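Local atomic coordinates of D-aminoacyl-tRNA deacylase (Archaeoglobus fulgidus, PDB entry 1YQE), a protein that probably hydrolyses D-aminoacyl-tRNAs, with zinc as cofactor, releasing the D-amino acid and free tRNA so that mischarged tRNA does not accumulate. Residues A[78-83]-A[154-159]; A[86-91]-A[135-140]. All blocks are in the same frame, centred on the assembly; numbering follows the deposited sequence.

Contact 1: residues A[78-83]-A[154-159]; sequences SRHSSK and FYEIGS. With POP (pyrophosphate 2-), chain B.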
# COMPACT_ATOMS: atom_id res chain seq x y z
N SER A 78 3.64 -6.17 -7.34
CA SER A 78 4.87 -6.91 -7.11
C SER A 78 4.66 -8.18 -6.30
O SER A 78 3.59 -8.44 -5.76
CB SER A 78 5.87 -6.01 -6.38
OG SER A 78 6.88 -6.77 -5.74
N ARG A 79 5.71 -8.98 -6.23
CA ARG A 79 5.66 -10.20 -5.45
C ARG A 79 6.02 -9.83 -4.02
O ARG A 79 6.55 -8.74 -3.77
CB ARG A 79 6.68 -11.21 -5.99
CG ARG A 79 8.11 -10.69 -5.97
CD ARG A 79 9.08 -11.73 -6.50
NE ARG A 79 10.41 -11.16 -6.74
CZ ARG A 79 11.22 -10.72 -5.79
NH1 ARG A 79 10.85 -10.77 -4.52
NH2 ARG A 79 12.40 -10.21 -6.11
N HIS A 80 5.72 -10.72 -3.09
CA HIS A 80 6.07 -10.51 -1.69
C HIS A 80 6.87 -11.74 -1.27
O HIS A 80 6.40 -12.87 -1.40
CB HIS A 80 4.83 -10.38 -0.80
CG HIS A 80 5.13 -10.45 0.66
ND1 HIS A 80 5.96 -9.54 1.29
CD2 HIS A 80 4.77 -11.34 1.61
CE1 HIS A 80 6.10 -9.88 2.56
NE2 HIS A 80 5.38 -10.97 2.78
N SER A 81 8.09 -11.52 -0.78
CA SER A 81 8.93 -12.63 -0.36
C SER A 81 8.98 -12.71 1.17
O SER A 81 9.26 -11.72 1.84
CB SER A 81 10.35 -12.46 -0.92
OG SER A 81 11.16 -13.56 -0.59
N SER A 82 8.71 -13.89 1.71
CA SER A 82 8.74 -14.07 3.16
C SER A 82 9.19 -15.48 3.52
O SER A 82 8.89 -16.44 2.80
CB SER A 82 7.35 -13.81 3.75
OG SER A 82 7.38 -13.96 5.16
N LYS A 83 9.91 -15.59 4.63
CA LYS A 83 10.41 -16.87 5.10
C LYS A 83 9.31 -17.74 5.70
O LYS A 83 9.52 -18.93 5.93
CB LYS A 83 11.52 -16.64 6.13
CG LYS A 83 11.13 -15.74 7.30
CD LYS A 83 12.31 -15.50 8.22
CE LYS A 83 11.97 -14.51 9.32
NZ LYS A 83 10.93 -15.02 10.26
N PHE A 154 1.75 -0.70 -2.48
CA PHE A 154 2.18 -1.94 -3.09
C PHE A 154 1.11 -3.00 -2.91
O PHE A 154 0.62 -3.22 -1.79
CB PHE A 154 3.49 -2.44 -2.46
CG PHE A 154 4.72 -1.79 -3.01
CD1 PHE A 154 4.98 -0.44 -2.77
CD2 PHE A 154 5.62 -2.52 -3.77
CE1 PHE A 154 6.13 0.16 -3.28
CE2 PHE A 154 6.77 -1.93 -4.28
CZ PHE A 154 7.02 -0.58 -4.04
N TYR A 155 0.74 -3.65 -4.01
CA TYR A 155 -0.27 -4.70 -4.02
C TYR A 155 0.51 -5.94 -4.43
O TYR A 155 0.98 -6.04 -5.56
CB TYR A 155 -1.35 -4.35 -5.05
CG TYR A 155 -1.95 -2.98 -4.78
CD1 TYR A 155 -1.27 -1.81 -5.14
CD2 TYR A 155 -3.16 -2.86 -4.11
CE1 TYR A 155 -1.79 -0.55 -4.82
CE2 TYR A 155 -3.68 -1.62 -3.79
CZ TYR A 155 -2.99 -0.47 -4.14
OH TYR A 155 -3.53 0.75 -3.80
N GLU A 156 0.64 -6.89 -3.50
CA GLU A 156 1.45 -8.07 -3.77
C GLU A 156 0.82 -9.43 -3.54
O GLU A 156 -0.28 -9.56 -3.00
CB GLU A 156 2.73 -7.97 -2.93
CG GLU A 156 3.31 -6.56 -2.86
CD GLU A 156 4.51 -6.44 -1.94
OE1 GLU A 156 4.60 -7.20 -0.95
OE2 GLU A 156 5.37 -5.58 -2.21
N ILE A 157 1.57 -10.45 -3.96
CA ILE A 157 1.19 -11.85 -3.82
C ILE A 157 2.37 -12.53 -3.14
O ILE A 157 3.50 -12.46 -3.64
CB ILE A 157 1.00 -12.53 -5.19
CG1 ILE A 157 -0.12 -11.83 -5.96
CG2 ILE A 157 0.69 -14.00 -5.01
CD1 ILE A 157 -0.33 -12.39 -7.35
N GLY A 158 2.16 -13.13 -1.99
CA GLY A 158 3.19 -14.11 -1.67
C GLY A 158 2.77 -15.44 -1.07
O GLY A 158 1.61 -15.85 -1.13
N SER A 159 4.12 -15.96 -0.74
CA SER A 159 5.38 -15.50 -0.17
C SER A 159 6.58 -16.12 -0.88
O SER A 159 7.73 -15.72 -0.63
CB SER A 159 5.46 -15.82 1.32
OG SER A 159 4.54 -15.04 2.06
P1 POP B . 11.43 -8.09 -2.49
O1 POP B . 11.96 -9.49 -2.19
O2 POP B . 11.36 -7.92 -4.02
O3 POP B . 12.36 -7.02 -1.94
O POP B . 9.88 -7.88 -1.94
P2 POP B . 9.47 -7.67 -0.35
O4 POP B . 10.64 -7.79 0.59
O5 POP B . 8.43 -8.67 0.03
O6 POP B . 8.79 -6.21 -0.34
O HOH W 1 6.30 -6.65 0.91
O HOH W 2 10.50 -16.86 -0.87
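Ser-159, His-80 and Ser-78 lose the most surface where the parallel segments 78-83 and 154-159 meet. His-80 points its CB toward segment 154-159, and with CG anti to the backbone N (chi1 168°) the imidazole lies by Glu-156 and the pyrophosphate. It crosses the Glu-156 side chain at about a right angle, with ring and carboxylate planes 26° apart. OE1 of Glu-156 lies 3.2 Å from CB of His-80. A water bridges that oxygen and His-80 ND1. His-80 ND1 also makes a weak hydrogen bond to pyrophosphate O5, 2.9 Å away, and Tyr-199 holds NE2. Ser-159 OG sits 3.5 Å from CB of Ser-82, and Arg-86 O is its polar partner. Ser-82 N bonds to Ser-159 O at 3.1 Å. Ser-78 OG hydrogen-bonds to Arg-79 O at 2.8 Å and is also bonded to Asp-14, while Ser-78 N bonds to Tyr-155 O. Arg-79 NH1 and Ser-81 N also grip the pyrophosphate, so the end of strand 73-81 forms part of the ligand pocket. Ile-157 packs on helix 167-182 and Tyr-155 on helix 114-125. Beyond strand 152-159 lies its antiparallel neighbour, strand 88-92.

Contact 2: residues A[86-91]-A[135-140]; sequences RKIFTV and EFTMEV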
# COMPACT_ATOMS: atom_id res chain seq x y z
N ARG A 86 3.93 -18.43 3.73
CA ARG A 86 2.47 -18.40 3.70
C ARG A 86 1.93 -17.87 2.37
O ARG A 86 2.58 -17.07 1.71
CB ARG A 86 1.94 -17.50 4.83
CG ARG A 86 2.20 -18.02 6.23
CD ARG A 86 1.83 -16.95 7.25
NE ARG A 86 0.50 -16.42 7.00
CZ ARG A 86 -0.05 -15.41 7.67
NH1 ARG A 86 0.63 -14.81 8.64
NH2 ARG A 86 -1.27 -14.99 7.36
N LYS A 87 0.74 -18.33 1.99
CA LYS A 87 0.12 -17.87 0.75
C LYS A 87 -0.72 -16.65 1.13
O LYS A 87 -1.74 -16.78 1.81
CB LYS A 87 -0.76 -18.96 0.15
CG LYS A 87 -0.00 -20.20 -0.32
CD LYS A 87 -0.95 -21.22 -0.94
CE LYS A 87 -0.20 -22.43 -1.46
NZ LYS A 87 0.69 -22.09 -2.60
N ILE A 88 -0.29 -15.47 0.71
CA ILE A 88 -1.01 -14.26 1.07
C ILE A 88 -1.06 -13.18 0.00
O ILE A 88 -0.25 -13.14 -0.92
CB ILE A 88 -0.40 -13.61 2.34
CG1 ILE A 88 1.11 -13.46 2.16
CG2 ILE A 88 -0.70 -14.45 3.58
CD1 ILE A 88 1.82 -12.81 3.34
N PHE A 89 -2.06 -12.31 0.15
CA PHE A 89 -2.24 -11.15 -0.71
C PHE A 89 -1.93 -10.03 0.28
O PHE A 89 -2.49 -10.01 1.37
CB PHE A 89 -3.70 -11.02 -1.15
CG PHE A 89 -4.14 -12.06 -2.13
CD1 PHE A 89 -3.59 -12.12 -3.41
CD2 PHE A 89 -5.14 -12.97 -1.79
CE1 PHE A 89 -4.02 -13.07 -4.34
CE2 PHE A 89 -5.59 -13.92 -2.72
CZ PHE A 89 -5.02 -13.97 -3.99
N THR A 90 -1.05 -9.10 -0.06
CA THR A 90 -0.75 -8.03 0.88
C THR A 90 -0.85 -6.64 0.29
O THR A 90 -0.85 -6.45 -0.93
CB THR A 90 0.65 -8.18 1.51
OG1 THR A 90 1.65 -7.86 0.53
CG2 THR A 90 0.88 -9.60 2.01
N VAL A 91 -0.95 -5.67 1.19
CA VAL A 91 -1.00 -4.26 0.83
C VAL A 91 -0.17 -3.50 1.86
O VAL A 91 -0.21 -3.80 3.06
CB VAL A 91 -2.44 -3.70 0.87
CG1 VAL A 91 -2.43 -2.19 0.66
CG2 VAL A 91 -3.28 -4.37 -0.21
N GLU A 135 -4.80 -16.02 2.12
CA GLU A 135 -5.32 -15.17 3.16
C GLU A 135 -4.87 -13.74 2.88
O GLU A 135 -3.82 -13.53 2.29
CB GLU A 135 -4.78 -15.63 4.52
CG GLU A 135 -5.32 -14.87 5.71
CD GLU A 135 -4.80 -15.41 7.03
OE1 GLU A 135 -5.03 -16.60 7.31
OE2 GLU A 135 -4.16 -14.64 7.77
N PHE A 136 -5.68 -12.77 3.27
CA PHE A 136 -5.30 -11.38 3.06
C PHE A 136 -4.73 -10.79 4.34
O PHE A 136 -5.17 -11.12 5.44
CB PHE A 136 -6.48 -10.50 2.65
CG PHE A 136 -6.19 -9.03 2.79
CD1 PHE A 136 -5.33 -8.40 1.90
CD2 PHE A 136 -6.69 -8.31 3.86
CE1 PHE A 136 -4.96 -7.07 2.08
CE2 PHE A 136 -6.33 -6.98 4.05
CZ PHE A 136 -5.45 -6.36 3.16
N THR A 137 -3.77 -9.89 4.19
CA THR A 137 -3.18 -9.24 5.34
C THR A 137 -2.49 -7.95 4.93
O THR A 137 -1.96 -7.83 3.82
CB THR A 137 -2.15 -10.14 6.06
OG1 THR A 137 -1.78 -9.54 7.30
CG2 THR A 137 -0.91 -10.33 5.20
N MET A 138 -2.53 -6.98 5.82
CA MET A 138 -1.85 -5.72 5.58
C MET A 138 -0.42 -6.00 6.00
O MET A 138 -0.14 -6.99 6.68
CB MET A 138 -2.41 -4.63 6.49
CG MET A 138 -3.77 -4.09 6.09
SD MET A 138 -3.72 -3.25 4.50
CE MET A 138 -2.81 -1.76 4.93
N GLU A 139 0.49 -5.14 5.56
CA GLU A 139 1.89 -5.21 5.94
C GLU A 139 2.14 -3.81 6.46
O GLU A 139 1.59 -2.85 5.93
CB GLU A 139 2.80 -5.47 4.75
CG GLU A 139 2.96 -6.91 4.34
CD GLU A 139 3.96 -7.07 3.22
OE1 GLU A 139 5.14 -6.69 3.41
OE2 GLU A 139 3.57 -7.56 2.13
N VAL A 140 2.94 -3.68 7.51
CA VAL A 140 3.24 -2.36 8.04
C VAL A 140 4.10 -1.64 7.00
O VAL A 140 4.55 -2.25 6.03
CB VAL A 140 4.03 -2.45 9.36
CG1 VAL A 140 3.17 -3.08 10.44
CG2 VAL A 140 5.30 -3.26 9.14
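Thr-90 and Thr-137 lie side by side and point the same way, with their CG2 methyls 3.7 Å apart. CD1 of Ile-88 also touches the Thr-137 methyl. On the opposite face of the sheet, Val-91 meets Phe-136. CG2 of Val-91 comes to the edge of the Phe-136 ring, 3.9 Å from Phe-136 CE1. With the methionine bent at chi2 (-65°), SD of Met-138 meets CB of Val-91. Helices 114-125 and 201-209 pack against the Phe-136 ring. Between the strands, Thr-137 N bonds to Phe-89 O at 3.1 Å. Polar pairs mark both ends of the contact. Arg-86 NH2 makes a salt bridge of 2.9 Å to Glu-135 OE2, near the guanidinium plane, but the two flat groups are turned 63° apart. At the other end, Thr-90 OG1 sits between its backbone N and carbonyl carbon (chi1 72°). Thr-90 OG1 hydrogen-bonds to the anti side of Glu-139 OE2, 2.5 Å apart, an unusually short separation. His-142 takes Glu-139 OE1. The Glu-139 side chain is about 5 Å from the pyrophosphate. Both its carboxylate oxygens have partners, which probably fixes the group although a second carboxylate, that of Glu-156, is near.

Overall arrangement
After the strands between residues 6 and 51, strand 73-81 carries the first half of contact 1. Strand 88-92 follows it and opens contact 2. The chain then passes through helix 114-125 and returns as strand 135-138, which closes contact 2 in a parallel beta-alpha-beta crossover. Strand 152-159 comes next and closes contact 1, so contact 2 is nested inside the larger loop. In the mixed sheet the order is 73-81, 152-159, 88-92, 135-138, and 135-138 is an edge strand. The contacts are joined by antiparallel pairing of 152-159 with 88-92. The centres of the two contacts are about 8 Å apart. His-80 and Glu-156 of contact 1 face Glu-139 of contact 2 beside the pyrophosphate.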